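Local coordinates for protein aminopeptidase (Aneurinibacillus sp. AM-1, PDB 5IB9) that probably removes amino acids from the N-termini of peptides as a zinc-dependent metallo-aminopeptidase of family M28 that also carries a protease-associated domain, at residues Q8-I22 with V245-L258. Residues are numbered along the deposited sequence; the frame is centred on the assembly and turned at random.
Sequences QITKRTDAENMYNTI and VAVTLELARVMSKL. With ZN (zinc ion), chain E.
M18 packs its CG on CB of E250 (3.5 Å), while its SD meets CG2 of V247 (3.8 Å) at a slant. Beside it A246 CB lies 3.4 Å from M18 O; so small a side chain is consistent with helices 15-22 and 245-256 approaching to 8.6 Å between axes, roughly antiparallel at 138°. The CG of E250 stands anti to the backbone N (chi1 -179°) and the chain bends at chi2, which carries the buried carboxylate to the start of helix 15-22. There D14 N donates to OE2 of E250 at 2.8 Å, and N17 ND2 reaches OE1 of E250 at 3.0 Å in a nearly straight bond (170°). R253 grips both oxygens side-on through NE and NH2, each from the face opposite D14 or N17. A glutamine in place of E250 would probably leave R253 without its charge partner and disturb this four-donor arrangement. I9 CD1 packs against M255, L258 and V254 (3.7 Å to its CG1). T13 binds zinc through O and OG1, its OG1 hydrogen-bonded to D390, and D386 completes the protein ligands. Charge pairing and neutral N-H donors thus satisfy a buried carboxylate, tying residues 8-22 to helix 238-256 of the M28 peptidase fold.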
ATOM      1  N   GLN A   8      28.755 -10.955  26.438  1.00 19.09           N
ATOM      2  CA  GLN A   8      28.997 -11.137  24.974  1.00 17.76           C
ATOM      3  C   GLN A   8      28.555  -9.893  24.203  1.00 17.69           C
ATOM      4  O   GLN A   8      29.160  -9.530  23.206  1.00 18.30           O
ATOM      5  CB  GLN A   8      28.230 -12.341  24.433  1.00 19.27           C
ATOM      6  CG  GLN A   8      28.694 -13.672  25.020  1.00 20.37           C
ATOM      7  CD  GLN A   8      30.193 -13.972  24.701  1.00 29.43           C
ATOM      8  OE1 GLN A   8      30.837 -13.292  23.926  1.00 30.88           O
ATOM      9  NE2 GLN A   8      30.738 -14.951  25.371  1.00 37.02           N
ATOM     10  N   ILE A   9      27.594  -9.144  24.748  1.00 14.97           N
ATOM     11  CA  ILE A   9      27.163  -7.899  24.093  1.00 13.36           C
ATOM     12  C   ILE A   9      27.925  -6.678  24.643  1.00 15.76           C
ATOM     13  O   ILE A   9      28.496  -5.915  23.914  1.00 14.59           O
ATOM     14  CB  ILE A   9      25.659  -7.684  24.382  1.00 12.70           C
ATOM     15  CG1 ILE A   9      24.796  -8.900  23.918  1.00 13.06           C
ATOM     16  CG2 ILE A   9      25.216  -6.330  23.875  1.00 15.50           C
ATOM     17  CD1 ILE A   9      24.956  -9.125  22.408  1.00 15.24           C
ATOM     18  N   THR A  10      28.044  -6.582  26.000  1.00 15.86           N
ATOM     19  CA  THR A  10      28.584  -5.344  26.566  1.00 15.93           C
ATOM     20  C   THR A  10      30.097  -5.176  26.363  1.00 15.42           C
ATOM     21  O   THR A  10      30.563  -4.042  26.412  1.00 17.48           O
ATOM     22  CB  THR A  10      28.233  -5.202  28.083  1.00 16.86           C
ATOM     23  OG1 THR A  10      28.810  -6.301  28.780  1.00 17.03           O
ATOM     24  CG2 THR A  10      26.679  -5.346  28.275  1.00 15.93           C
ATOM     25  N   LYS A  11      30.786  -6.302  26.150  1.00 16.50           N
ATOM     26  CA  LYS A  11      32.214  -6.131  25.859  1.00 17.21           C
ATOM     27  C   LYS A  11      32.506  -5.689  24.420  1.00 18.48           C
ATOM     28  O   LYS A  11      33.645  -5.333  24.071  1.00 17.39           O
ATOM     29  CB  LYS A  11      32.940  -7.407  26.064  1.00 16.11           C
ATOM     30  CG  LYS A  11      32.709  -8.515  25.031  1.00 19.16           C
ATOM     31  CD  LYS A  11      33.604  -9.736  25.421  1.00 30.80           C
ATOM     32  CE  LYS A  11      33.350 -10.936  24.611  1.00 35.66           C
ATOM     33  NZ  LYS A  11      34.307 -12.030  25.044  1.00 38.92           N
ATOM     34  N   ARG A  12      31.506  -5.725  23.559  1.00 15.68           N
ATOM     35  CA  ARG A  12      31.648  -5.468  22.138  1.00 17.04           C
ATOM     36  C   ARG A  12      30.969  -4.199  21.653  1.00 16.40           C
ATOM     37  O   ARG A  12      31.217  -3.788  20.522  1.00 17.61           O
ATOM     38  CB  ARG A  12      31.003  -6.633  21.355  1.00 16.79           C
ATOM     39  CG  ARG A  12      31.667  -7.934  21.570  1.00 20.70           C
ATOM     40  CD  ARG A  12      31.260  -8.888  20.455  1.00 21.67           C
ATOM     41  NE  ARG A  12      32.259  -9.960  20.416  1.00 20.23           N
ATOM     42  CZ  ARG A  12      32.215 -10.991  21.232  1.00 18.82           C
ATOM     43  NH1 ARG A  12      31.277 -11.138  22.129  1.00 21.35           N
ATOM     44  NH2 ARG A  12      33.176 -11.970  21.170  1.00 26.63           N
ATOM     45  N   THR A  13      30.070  -3.537  22.410  1.00 13.04           N
ATOM     46  CA  THR A  13      29.417  -2.361  21.849  1.00 14.18           C
ATOM     47  C   THR A  13      30.306  -1.116  21.768  1.00 14.90           C
ATOM     48  O   THR A  13      30.772  -0.529  22.770  1.00 14.84           O
ATOM     49  CB  THR A  13      28.232  -2.026  22.802  1.00 11.66           C
ATOM     50  OG1 THR A  13      28.727  -2.078  24.188  1.00 12.87           O
ATOM     51  CG2 THR A  13      27.021  -3.038  22.666  1.00 12.02           C
ATOM     52  N   ASP A  14      30.638  -0.748  20.538  1.00 14.74           N
ATOM     53  CA  ASP A  14      31.676   0.232  20.315  1.00 14.83           C
ATOM     54  C   ASP A  14      31.024   1.543  20.097  1.00 15.78           C
ATOM     55  O   ASP A  14      30.346   1.773  19.038  1.00 14.51           O
ATOM     56  CB  ASP A  14      32.504  -0.259  19.151  1.00 14.70           C
ATOM     57  CG  ASP A  14      33.706   0.642  18.826  1.00 16.77           C
ATOM     58  OD1 ASP A  14      33.621   1.864  18.945  1.00 22.87           O
ATOM     59  OD2 ASP A  14      34.681  -0.055  18.412  1.00 22.59           O
ATOM     60  N   ALA A  15      31.200   2.443  21.044  1.00 14.87           N
ATOM     61  CA  ALA A  15      30.554   3.710  20.953  1.00 14.31           C
ATOM     62  C   ALA A  15      31.223   4.653  19.924  1.00 13.13           C
ATOM     63  O   ALA A  15      30.559   5.608  19.477  1.00 16.51           O
ATOM     64  CB  ALA A  15      30.494   4.389  22.350  1.00 17.59           C
ATOM     65  N   GLU A  16      32.512   4.432  19.617  1.00 14.31           N
ATOM     66  CA  GLU A  16      33.131   5.206  18.533  1.00 16.68           C
ATOM     67  C   GLU A  16      32.491   4.871  17.154  1.00 14.79           C
ATOM     68  O   GLU A  16      32.281   5.810  16.399  1.00 16.26           O
ATOM     69  CB  GLU A  16      34.631   4.971  18.561  1.00 18.53           C
ATOM     70  CG  GLU A  16      35.287   5.668  19.785  1.00 26.22           C
ATOM     71  CD  GLU A  16      35.061   4.950  21.178  1.00 37.46           C
ATOM     72  OE1 GLU A  16      34.910   5.666  22.219  1.00 41.38           O
ATOM     73  OE2 GLU A  16      35.083   3.683  21.278  1.00 42.64           O
ATOM     74  N   ASN A  17      32.192   3.614  16.917  1.00 14.88           N
ATOM     75  CA  ASN A  17      31.512   3.193  15.660  1.00 13.71           C
ATOM     76  C   ASN A  17      30.207   4.010  15.602  1.00 13.00           C
ATOM     77  O   ASN A  17      29.810   4.552  14.555  1.00 12.75           O
ATOM     78  CB  ASN A  17      31.237   1.726  15.646  1.00 15.50           C
ATOM     79  CG  ASN A  17      32.449   0.877  15.468  1.00 18.13           C
ATOM     80  OD1 ASN A  17      33.554   1.382  15.108  1.00 19.66           O
ATOM     81  ND2 ASN A  17      32.246  -0.445  15.582  1.00 15.90           N
ATOM     82  N   MET A  18      29.467   4.000  16.735  1.00 14.14           N
ATOM     83  CA  MET A  18      28.158   4.641  16.676  1.00 12.31           C
ATOM     84  C   MET A  18      28.205   6.106  16.472  1.00 12.93           C
ATOM     85  O   MET A  18      27.464   6.708  15.730  1.00 14.17           O
ATOM     86  CB  MET A  18      27.331   4.319  17.955  1.00 10.88           C
ATOM     87  CG  MET A  18      27.041   2.825  17.956  1.00 11.11           C
ATOM     88  SD  MET A  18      25.954   2.282  19.364  1.00 12.92           S
ATOM     89  CE  MET A  18      27.078   2.355  20.736  1.00 15.91           C
ATOM     90  N   TYR A  19      29.148   6.768  17.174  1.00 12.47           N
ATOM     91  CA  TYR A  19      29.312   8.184  16.957  1.00 13.78           C
ATOM     92  C   TYR A  19      29.740   8.476  15.468  1.00 10.64           C
ATOM     93  O   TYR A  19      29.220   9.392  14.883  1.00 13.47           O
ATOM     94  CB  TYR A  19      30.475   8.685  17.904  1.00 14.72           C
ATOM     95  CG  TYR A  19      30.721  10.161  17.906  1.00 17.26           C
ATOM     96  CD1 TYR A  19      29.974  11.070  18.674  1.00 20.97           C
ATOM     97  CD2 TYR A  19      31.720  10.651  17.038  1.00 25.24           C
ATOM     98  CE1 TYR A  19      30.276  12.503  18.638  1.00 21.77           C
ATOM     99  CE2 TYR A  19      31.993  12.036  16.965  1.00 25.36           C
ATOM    100  CZ  TYR A  19      31.261  12.922  17.741  1.00 24.82           C
ATOM    101  OH  TYR A  19      31.577  14.291  17.616  1.00 27.93           O
ATOM    102  N   ASN A  20      30.617   7.634  14.965  1.00 12.37           N
ATOM    103  CA  ASN A  20      31.074   7.835  13.523  1.00 13.16           C
ATOM    104  C   ASN A  20      29.878   7.670  12.557  1.00 11.78           C
ATOM    105  O   ASN A  20      29.785   8.404  11.561  1.00 14.14           O
ATOM    106  CB  ASN A  20      32.193   6.861  13.221  1.00 14.83           C
ATOM    107  CG  ASN A  20      33.517   7.297  13.916  1.00 19.24           C
ATOM    108  OD1 ASN A  20      33.601   8.389  14.447  1.00 22.68           O
ATOM    109  ND2 ASN A  20      34.469   6.368  13.971  1.00 26.13           N
ATOM    110  N   THR A  21      29.017   6.686  12.842  1.00 11.36           N
ATOM    111  CA  THR A  21      27.837   6.655  11.994  1.00 10.67           C
ATOM    112  C   THR A  21      26.986   7.898  12.028  1.00 11.82           C
ATOM    113  O   THR A  21      26.533   8.429  10.995  1.00 11.77           O
ATOM    114  CB  THR A  21      26.954   5.417  12.489  1.00  9.42           C
ATOM    115  OG1 THR A  21      27.613   4.192  12.238  1.00 14.30           O
ATOM    116  CG2 THR A  21      25.535   5.451  11.798  1.00 11.69           C
ATOM    117  N   ILE A  22      26.764   8.451  13.231  1.00 10.42           N
ATOM    118  CA  ILE A  22      25.954   9.703  13.344  1.00 10.89           C
ATOM    119  C   ILE A  22      26.671  10.873  12.620  1.00 10.57           C
ATOM    120  O   ILE A  22      26.003  11.704  12.003  1.00 11.50           O
ATOM    121  CB  ILE A  22      25.592  10.086  14.845  1.00 10.94           C
ATOM    122  CG1 ILE A  22      24.834   8.853  15.427  1.00 12.41           C
ATOM    123  CG2 ILE A  22      24.844  11.336  14.933  1.00 12.44           C
ATOM    124  CD1 ILE A  22      24.714   8.871  17.028  1.00 12.87           C
ATOM    125  N   VAL A 245      19.787   4.515  14.063  1.00  8.42           N
ATOM    126  CA  VAL A 245      20.468   3.805  12.943  1.00  8.46           C
ATOM    127  C   VAL A 245      21.829   3.318  13.445  1.00  8.57           C
ATOM    128  O   VAL A 245      22.200   2.152  13.164  1.00  9.33           O
ATOM    129  CB  VAL A 245      20.653   4.747  11.795  1.00  9.78           C
ATOM    130  CG1 VAL A 245      21.600   4.033  10.755  1.00 10.15           C
ATOM    131  CG2 VAL A 245      19.283   5.076  11.126  1.00  9.80           C
ATOM    132  N   ALA A 246      22.525   4.197  14.183  1.00 10.21           N
ATOM    133  CA  ALA A 246      23.831   3.800  14.655  1.00  9.89           C
ATOM    134  C   ALA A 246      23.829   2.615  15.627  1.00  8.09           C
ATOM    135  O   ALA A 246      24.669   1.694  15.570  1.00 11.28           O
ATOM    136  CB  ALA A 246      24.505   5.004  15.390  1.00 10.72           C
ATOM    137  N   VAL A 247      22.805   2.601  16.523  1.00 10.00           N
ATOM    138  CA  VAL A 247      22.634   1.407  17.444  1.00  9.11           C
ATOM    139  C   VAL A 247      22.215   0.159  16.662  1.00  8.92           C
ATOM    140  O   VAL A 247      22.690  -0.912  16.907  1.00 11.17           O
ATOM    141  CB  VAL A 247      21.619   1.715  18.566  1.00  9.04           C
ATOM    142  CG1 VAL A 247      21.441   0.512  19.513  1.00 11.41           C
ATOM    143  CG2 VAL A 247      22.165   2.939  19.381  1.00 13.87           C
ATOM    144  N   THR A 248      21.374   0.344  15.650  1.00  8.80           N
ATOM    145  CA  THR A 248      20.929  -0.767  14.794  1.00  8.91           C
ATOM    146  C   THR A 248      22.157  -1.418  14.086  1.00 10.30           C
ATOM    147  O   THR A 248      22.304  -2.625  14.170  1.00  9.79           O
ATOM    148  CB  THR A 248      19.898  -0.318  13.777  1.00  9.05           C
ATOM    149  OG1 THR A 248      18.721   0.149  14.463  1.00  9.13           O
ATOM    150  CG2 THR A 248      19.423  -1.533  12.882  1.00  9.86           C
ATOM    151  N   LEU A 249      23.001  -0.588  13.483  1.00  9.30           N
ATOM    152  CA  LEU A 249      24.216  -1.079  12.785  1.00  9.29           C
ATOM    153  C   LEU A 249      25.142  -1.729  13.785  1.00  9.65           C
ATOM    154  O   LEU A 249      25.635  -2.790  13.514  1.00 11.62           O
ATOM    155  CB  LEU A 249      24.879   0.101  12.051  1.00 10.48           C
ATOM    156  CG  LEU A 249      24.223   0.580  10.800  1.00  9.86           C
ATOM    157  CD1 LEU A 249      24.995   1.798  10.290  1.00 11.73           C
ATOM    158  CD2 LEU A 249      24.287  -0.552   9.727  1.00 13.01           C
ATOM    159  N   GLU A 250      25.340  -1.044  14.922  1.00 10.39           N
ATOM    160  CA  GLU A 250      26.318  -1.553  15.867  1.00 11.83           C
ATOM    161  C   GLU A 250      25.858  -2.914  16.419  1.00 12.25           C
ATOM    162  O   GLU A 250      26.655  -3.850  16.637  1.00 11.94           O
ATOM    163  CB  GLU A 250      26.665  -0.516  16.901  1.00 10.96           C
ATOM    164  CG  GLU A 250      27.745  -1.042  17.928  1.00 13.04           C
ATOM    165  CD  GLU A 250      29.114  -1.458  17.379  1.00 15.77           C
ATOM    166  OE1 GLU A 250      29.477  -1.268  16.195  1.00 15.58           O
ATOM    167  OE2 GLU A 250      29.828  -2.065  18.225  1.00 14.49           O
ATOM    168  N   LEU A 251      24.567  -3.061  16.744  1.00 11.13           N
ATOM    169  CA  LEU A 251      24.117  -4.319  17.253  1.00  9.75           C
ATOM    170  C   LEU A 251      24.201  -5.371  16.139  1.00  8.89           C
ATOM    171  O   LEU A 251      24.479  -6.578  16.424  1.00 11.50           O
ATOM    172  CB  LEU A 251      22.654  -4.291  17.827  1.00  9.83           C
ATOM    173  CG  LEU A 251      22.663  -3.425  19.115  1.00  8.61           C
ATOM    174  CD1 LEU A 251      21.229  -3.338  19.560  1.00 10.73           C
ATOM    175  CD2 LEU A 251      23.526  -4.008  20.227  1.00 11.93           C
ATOM    176  N   ALA A 252      23.954  -4.978  14.861  1.00  9.45           N
ATOM    177  CA  ALA A 252      24.159  -6.019  13.814  1.00  9.77           C
ATOM    178  C   ALA A 252      25.657  -6.440  13.783  1.00 12.07           C
ATOM    179  O   ALA A 252      25.879  -7.595  13.612  1.00 12.45           O
ATOM    180  CB  ALA A 252      23.810  -5.433  12.461  1.00 10.45           C
ATOM    181  N   ARG A 253      26.615  -5.532  13.970  1.00 12.18           N
ATOM    182  CA  ARG A 253      28.022  -5.921  13.964  1.00 13.53           C
ATOM    183  C   ARG A 253      28.272  -6.798  15.142  1.00 12.45           C
ATOM    184  O   ARG A 253      28.902  -7.881  15.035  1.00 13.23           O
ATOM    185  CB  ARG A 253      28.816  -4.677  14.068  1.00 11.05           C
ATOM    186  CG  ARG A 253      30.357  -4.986  13.901  1.00 12.56           C
ATOM    187  CD  ARG A 253      31.224  -3.748  14.166  1.00 14.25           C
ATOM    188  NE  ARG A 253      31.248  -3.545  15.605  1.00 15.13           N
ATOM    189  CZ  ARG A 253      31.924  -4.269  16.483  1.00 16.07           C
ATOM    190  NH1 ARG A 253      32.769  -5.209  16.021  1.00 18.42           N
ATOM    191  NH2 ARG A 253      31.753  -4.028  17.815  1.00 17.35           N
ATOM    192  N   VAL A 254      27.764  -6.409  16.307  1.00 11.76           N
ATOM    193  CA  VAL A 254      27.974  -7.275  17.516  1.00 11.26           C
ATOM    194  C   VAL A 254      27.435  -8.670  17.309  1.00 14.27           C
ATOM    195  O   VAL A 254      28.130  -9.662  17.629  1.00 14.33           O
ATOM    196  CB  VAL A 254      27.318  -6.609  18.768  1.00 11.17           C
ATOM    197  CG1 VAL A 254      27.259  -7.626  19.962  1.00 14.15           C
ATOM    198  CG2 VAL A 254      28.172  -5.407  19.159  1.00 13.63           C
ATOM    199  N   MET A 255      26.193  -8.809  16.794  1.00 12.40           N
ATOM    200  CA  MET A 255      25.581 -10.107  16.708  1.00 12.25           C
ATOM    201  C   MET A 255      26.303 -10.906  15.622  1.00 12.88           C
ATOM    202  O   MET A 255      26.266 -12.170  15.684  1.00 15.17           O
ATOM    203  CB  MET A 255      24.093 -10.022  16.349  1.00 12.17           C
ATOM    204  CG  MET A 255      23.378  -9.299  17.463  1.00 12.74           C
ATOM    205  SD  MET A 255      23.329 -10.361  18.953  1.00 19.02           S
ATOM    206  CE  MET A 255      22.208  -9.296  19.898  1.00 25.42           C
ATOM    207  N   SER A 256      27.039 -10.266  14.738  1.00 13.04           N
ATOM    208  CA  SER A 256      27.750 -11.052  13.680  1.00 14.76           C
ATOM    209  C   SER A 256      28.870 -11.881  14.319  1.00 15.89           C
ATOM    210  O   SER A 256      29.363 -12.859  13.690  1.00 19.87           O
ATOM    211  CB  SER A 256      28.312 -10.189  12.570  1.00 13.59           C
ATOM    212  OG  SER A 256      29.462  -9.466  12.947  1.00 16.30           O
ATOM    213  N   LYS A 257      29.308 -11.508  15.507  1.00 15.62           N
ATOM    214  CA  LYS A 257      30.343 -12.256  16.252  1.00 14.92           C
ATOM    215  C   LYS A 257      29.858 -13.422  17.064  1.00 17.20           C
ATOM    216  O   LYS A 257      30.665 -14.065  17.748  1.00 18.17           O
ATOM    217  CB  LYS A 257      31.071 -11.265  17.192  1.00 16.83           C
ATOM    218  CG  LYS A 257      31.514  -9.908  16.643  1.00 18.37           C
ATOM    219  CD  LYS A 257      32.367 -10.013  15.380  1.00 21.23           C
ATOM    220  CE  LYS A 257      32.865  -8.672  14.941  1.00 26.15           C
ATOM    221  NZ  LYS A 257      33.689  -8.766  13.678  1.00 29.32           N
ATOM    222  N   LEU A 258      28.555 -13.672  17.114  1.00 14.54           N
ATOM    223  CA  LEU A 258      27.917 -14.607  18.019  1.00 15.59           C
ATOM    224  C   LEU A 258      26.987 -15.645  17.353  1.00 17.58           C
ATOM    225  O   LEU A 258      26.388 -15.386  16.327  1.00 17.68           O
ATOM    226  CB  LEU A 258      27.070 -13.840  19.107  1.00 17.50           C
ATOM    227  CG  LEU A 258      27.895 -12.787  19.817  1.00 14.70           C
ATOM    228  CD1 LEU A 258      27.058 -11.747  20.558  1.00 18.38           C
ATOM    229  CD2 LEU A 258      28.885 -13.406  20.810  1.00 19.99           C
TER
HETATM  230 ZN    ZN E1004      30.329  -0.774  24.831  1.00 15.18          ZN
HETATM  231  O   HOH W   1      29.944  -1.389  26.815  1.00 15.24           O
HETATM  232  O   HOH W   2      31.926  -2.334  24.785  1.00 16.34           O
HETATM  233  O   HOH W   3      27.089   2.387  14.224  1.00 12.91           O
HETATM  234  O   HOH W   4      31.844   0.532  25.348  1.00 16.06           O